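PDB 5ZF2: thioredoxin (H-type,TRX-H) from Edwardsiella tarda, which inhibits the host's ASK1-MAPK signalling cascades to promote pathogenesis during infection, and probably has a thioredoxin-like role in thiol-disulfide chemistry. Local coordinates for residues R34-L39 with V53-F58; L78-N81 with V85-S88. One frame throughout, in Å; residues are numbered along the deposited sequence.

Contact 1 (R34-L39 with V53-F58)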
# COMPACT_ATOMS: atom_id res chain seq x y z
N ARG A 34 2.48 -13.30 3.37
CA ARG A 34 3.88 -13.15 3.09
C ARG A 34 4.39 -11.72 2.87
O ARG A 34 5.32 -11.31 3.47
CB ARG A 34 4.18 -13.97 1.88
CG ARG A 34 5.57 -14.54 1.79
CD ARG A 34 5.57 -16.00 1.26
NE ARG A 34 4.70 -16.32 0.12
CZ ARG A 34 3.95 -17.42 0.01
NH1 ARG A 34 3.89 -18.32 0.99
NH2 ARG A 34 3.22 -17.62 -1.06
N GLN A 35 3.75 -10.97 2.01
CA GLN A 35 4.00 -9.55 1.90
C GLN A 35 3.92 -8.82 3.24
O GLN A 35 4.84 -8.15 3.61
CB GLN A 35 3.06 -8.89 0.89
CG GLN A 35 3.46 -9.07 -0.55
CD GLN A 35 2.54 -8.36 -1.49
OE1 GLN A 35 1.38 -8.16 -1.21
NE2 GLN A 35 3.05 -7.99 -2.61
N GLU A 36 2.80 -8.98 3.93
CA GLU A 36 2.55 -8.26 5.17
C GLU A 36 3.68 -8.46 6.17
O GLU A 36 4.19 -7.55 6.69
CB GLU A 36 1.19 -8.58 5.78
CG GLU A 36 1.00 -8.09 7.21
CD GLU A 36 -0.39 -8.36 7.76
OE1 GLU A 36 -1.16 -7.40 7.97
OE2 GLU A 36 -0.72 -9.53 8.00
N ARG A 37 4.08 -9.69 6.36
CA ARG A 37 5.28 -10.03 7.09
C ARG A 37 6.50 -9.19 6.84
O ARG A 37 7.18 -8.79 7.71
CB ARG A 37 5.70 -11.45 6.76
CG ARG A 37 5.21 -12.43 7.71
CD ARG A 37 3.73 -12.47 7.77
NE ARG A 37 3.29 -13.84 7.75
CZ ARG A 37 2.73 -14.40 8.79
NH1 ARG A 37 2.58 -13.68 9.89
NH2 ARG A 37 2.35 -15.66 8.74
N GLU A 38 6.81 -9.02 5.60
CA GLU A 38 8.04 -8.36 5.19
C GLU A 38 7.91 -6.85 5.16
O GLU A 38 8.89 -6.15 5.39
CB GLU A 38 8.48 -8.89 3.82
CG GLU A 38 8.70 -10.42 3.90
CD GLU A 38 8.91 -11.06 2.54
OE1 GLU A 38 8.60 -10.39 1.54
OE2 GLU A 38 9.33 -12.23 2.50
N LEU A 39 6.70 -6.37 4.86
CA LEU A 39 6.43 -4.94 4.84
C LEU A 39 6.35 -4.34 6.25
O LEU A 39 6.75 -3.19 6.46
CB LEU A 39 5.13 -4.69 4.08
CG LEU A 39 5.23 -4.80 2.56
CD1 LEU A 39 3.85 -4.72 1.97
CD2 LEU A 39 6.14 -3.72 1.99
N VAL A 53 0.25 4.40 5.05
CA VAL A 53 -0.15 3.13 4.43
C VAL A 53 -1.64 2.94 4.64
O VAL A 53 -2.14 3.10 5.76
CB VAL A 53 0.63 1.95 5.04
CG1 VAL A 53 0.19 0.61 4.39
CG2 VAL A 53 2.12 2.20 4.93
N PHE A 54 -2.36 2.60 3.56
CA PHE A 54 -3.78 2.26 3.65
C PHE A 54 -4.01 0.83 3.18
O PHE A 54 -3.64 0.48 2.05
CB PHE A 54 -4.64 3.23 2.85
CG PHE A 54 -4.56 4.62 3.37
CD1 PHE A 54 -5.41 5.03 4.40
CD2 PHE A 54 -3.64 5.51 2.86
CE1 PHE A 54 -5.33 6.30 4.91
CE2 PHE A 54 -3.54 6.79 3.38
CZ PHE A 54 -4.39 7.18 4.41
N LYS A 55 -4.62 0.02 4.03
CA LYS A 55 -4.93 -1.36 3.70
C LYS A 55 -6.32 -1.42 3.08
O LYS A 55 -7.31 -1.08 3.74
CB LYS A 55 -4.84 -2.25 4.94
CG LYS A 55 -3.44 -2.28 5.61
CD LYS A 55 -2.53 -3.36 5.03
CE LYS A 55 -1.21 -3.47 5.82
NZ LYS A 55 -1.39 -4.01 7.21
N VAL A 56 -6.37 -1.83 1.82
CA VAL A 56 -7.60 -1.98 1.07
C VAL A 56 -7.96 -3.45 1.04
O VAL A 56 -7.18 -4.28 0.55
CB VAL A 56 -7.45 -1.43 -0.37
CG1 VAL A 56 -8.77 -1.56 -1.15
CG2 VAL A 56 -7.01 0.04 -0.33
N ASN A 57 -9.13 -3.79 1.59
CA ASN A 57 -9.57 -5.17 1.61
C ASN A 57 -10.19 -5.49 0.25
O ASN A 57 -11.26 -4.98 -0.10
CB ASN A 57 -10.55 -5.41 2.76
CG ASN A 57 -10.96 -6.87 2.89
OD1 ASN A 57 -11.10 -7.59 1.90
ND2 ASN A 57 -11.14 -7.32 4.13
N PHE A 58 -9.50 -6.33 -0.52
CA PHE A 58 -10.00 -6.70 -1.85
C PHE A 58 -11.44 -7.21 -1.81
O PHE A 58 -12.23 -6.95 -2.73
CB PHE A 58 -9.06 -7.75 -2.45
CG PHE A 58 -9.45 -8.17 -3.84
CD1 PHE A 58 -10.34 -9.22 -4.03
CD2 PHE A 58 -8.91 -7.53 -4.94
CE1 PHE A 58 -10.71 -9.62 -5.31
CE2 PHE A 58 -9.27 -7.93 -6.24
CZ PHE A 58 -10.17 -8.97 -6.41
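Lys-55 of the strand and Glu-36 of the helix meet only through their charged ends, bridging backbones whose CA atoms lie 10.3 Å apart. The strand enters the contact at Val-53 and Phe-54, whose main chains are hydrogen-bonded on opposite flanks, to Ser-1 and Glu-3 and to Leu-21 and Asp-23 respectively, which places it inside the sheet. Next comes Lys-55, leaving the sheet on the side of the helix. Its chain bends at chi2 (-88°) and again at chi4 (68°), runs over Val-2, Asp-23 and Tyr-25, and brings the ammonium group up to the OE1 end of the carboxylate. NZ of Lys-55 stands 3.5 Å from OE1 of Glu-36, a salt bridge whose hydrogen bond is weak. Glu-36 reaches it with an extended chain, CG anti to the backbone N (chi1 168°), and the two side chains cross at about a right angle. Helix 30-43 and strand 52-57 are the last two elements of a beta-alpha-beta crossover that starts with strand 20-25, the N-terminal half of the core thioredoxin fold. Cys-29, just ahead of the helix, and Cys-32 in its first turn form a CxxC arrangement consistent with a thioredoxin-type redox site, and the Glu-36 side chain lies near without touching them. OE2 of Glu-36 pairs with Lys-33, so each carboxylate oxygen has a lysine partner, which would probably favour the ionised form. Beyond Lys-55, the strand ends at Asn-57, whose OD1 takes the backbone N-H of Asp-59.

Contact 2 (L78-N81 with V85-S88)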
# COMPACT_ATOMS: atom_id res chain seq x y z
N LEU A 78 2.28 3.01 -4.97
CA LEU A 78 2.98 4.04 -4.21
C LEU A 78 2.63 5.39 -4.81
O LEU A 78 2.71 5.57 -6.02
CB LEU A 78 4.50 3.82 -4.22
CG LEU A 78 5.30 4.87 -3.43
CD1 LEU A 78 4.95 4.84 -1.91
CD2 LEU A 78 6.80 4.71 -3.63
N TYR A 79 2.21 6.32 -3.96
CA TYR A 79 1.95 7.69 -4.37
C TYR A 79 2.95 8.62 -3.70
O TYR A 79 3.35 8.39 -2.56
CB TYR A 79 0.53 8.14 -3.99
CG TYR A 79 -0.56 7.39 -4.68
CD1 TYR A 79 -0.93 6.14 -4.24
CD2 TYR A 79 -1.23 7.95 -5.76
CE1 TYR A 79 -1.94 5.44 -4.86
CE2 TYR A 79 -2.25 7.24 -6.40
CZ TYR A 79 -2.58 5.99 -5.94
OH TYR A 79 -3.58 5.29 -6.53
N ARG A 80 3.33 9.67 -4.42
CA ARG A 80 4.09 10.77 -3.84
C ARG A 80 3.42 12.06 -4.27
O ARG A 80 3.09 12.23 -5.45
CB ARG A 80 5.57 10.74 -4.24
CG ARG A 80 6.33 9.61 -3.52
CD ARG A 80 7.81 9.50 -3.89
NE ARG A 80 8.47 8.46 -3.11
CZ ARG A 80 9.56 7.82 -3.53
NH1 ARG A 80 10.06 8.13 -4.70
NH2 ARG A 80 10.14 6.87 -2.80
N ASN A 81 3.15 12.93 -3.30
CA ASN A 81 2.50 14.22 -3.54
C ASN A 81 1.17 14.04 -4.26
O ASN A 81 0.78 14.87 -5.09
CB ASN A 81 3.42 15.17 -4.31
CG ASN A 81 3.00 16.62 -4.17
OD1 ASN A 81 2.53 17.04 -3.10
ND2 ASN A 81 3.13 17.39 -5.25
N VAL A 85 3.33 6.88 -8.44
CA VAL A 85 4.72 6.79 -8.89
C VAL A 85 5.01 5.42 -9.48
O VAL A 85 5.73 5.32 -10.47
CB VAL A 85 5.67 7.10 -7.71
CG1 VAL A 85 7.10 6.71 -8.04
CG2 VAL A 85 5.61 8.58 -7.37
N ARG A 86 4.47 4.35 -8.90
CA ARG A 86 4.71 3.00 -9.40
C ARG A 86 3.77 2.05 -8.68
O ARG A 86 3.23 2.37 -7.61
CB ARG A 86 6.17 2.55 -9.17
CG ARG A 86 6.65 2.81 -7.74
CD ARG A 86 8.15 2.52 -7.61
NE ARG A 86 8.67 2.94 -6.32
CZ ARG A 86 9.46 3.99 -6.13
NH1 ARG A 86 9.85 4.75 -7.15
NH2 ARG A 86 9.86 4.28 -4.90
N ARG A 87 3.59 0.88 -9.27
CA ARG A 87 2.78 -0.16 -8.66
C ARG A 87 3.47 -1.50 -8.89
O ARG A 87 4.41 -1.62 -9.69
CB ARG A 87 1.34 -0.15 -9.22
CG ARG A 87 1.21 -0.49 -10.72
CD ARG A 87 -0.27 -0.62 -11.11
NE ARG A 87 -1.00 0.62 -10.83
CZ ARG A 87 -2.30 0.66 -10.54
NH1 ARG A 87 -2.99 -0.47 -10.49
NH2 ARG A 87 -2.90 1.83 -10.29
N SER A 88 3.02 -2.50 -8.15
CA SER A 88 3.66 -3.80 -8.08
C SER A 88 2.60 -4.83 -7.71
O SER A 88 1.73 -4.53 -6.88
CB SER A 88 4.80 -3.76 -7.03
OG SER A 88 5.26 -5.07 -6.71
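Arg-86 has its CG between the backbone N and the carbonyl carbon (chi1 49°), while Leu-78 holds its CG anti to the backbone N; their backbone pairing puts both side chains on the same face of the sheet, and these torsions lay them side by side. The Arg-86 chain then runs extended to NE, and its guanidinium comes down beside the leucine tip, with NH2 of Arg-86 3.3 Å from CD2 of Leu-78. The same methyl of Leu-78 lies over one face of the Arg-80 guanidinium, 3.8 Å above its plane and offset toward the rim. The methyl thus touches both arginine heads, which also approach each other closely: NH2 of Arg-80 and NH2 of Arg-86 are 3.3 Å apart, two donors of like charge, with the guanidinium planes 90° to each other. Carbonyls at the C-terminal end of helix 94-102 probably ease the repulsion, as Phe-100 O accepts a hydrogen bond from NE of Arg-86, and Leu-101 O a weak one from NH2 of Arg-80. Nearer the turn, the CG2 branch of Val-85 packs against the stem of Arg-80, 3.8 Å from its CB. Two nearly straight backbone hydrogen bonds fix the register, Leu-78 N to Arg-86 O at 2.9 Å and Val-85 N to Leu-78 O at 2.8 Å. Val-85 and Arg-86 thus both face Leu-78, and the psi of -39° at Val-85 gives the extra residue its room: a classic beta bulge in the antiparallel hairpin that forms the C-terminal edge of the thioredoxin sheet, with helix 94-102 packed against the Leu-78 face through Phe-100.

How the contacts relate
From the N terminus the chain lays down strands 2-4 and 20-25 before helix 30-43 begins. Contact 1 then closes a loop of 13 residues between 34-39 and 53-58, tying that helix to strand 52-57. After helix 62-68 the chain enters strand 75-80, and contact 2 closes the short hairpin to strand 83-89, with three residues between its segments. The two loops follow in series and neither nest nor cross. Their centres are 15 Å apart, on opposite sides of the chain's centre, and strand 20-25 lies between the two strand regions in the shared sheet. The last helix, 94-102, links them, touching Glu-38 and Leu-39 on the helical segment of contact 1 and Leu-78 of contact 2.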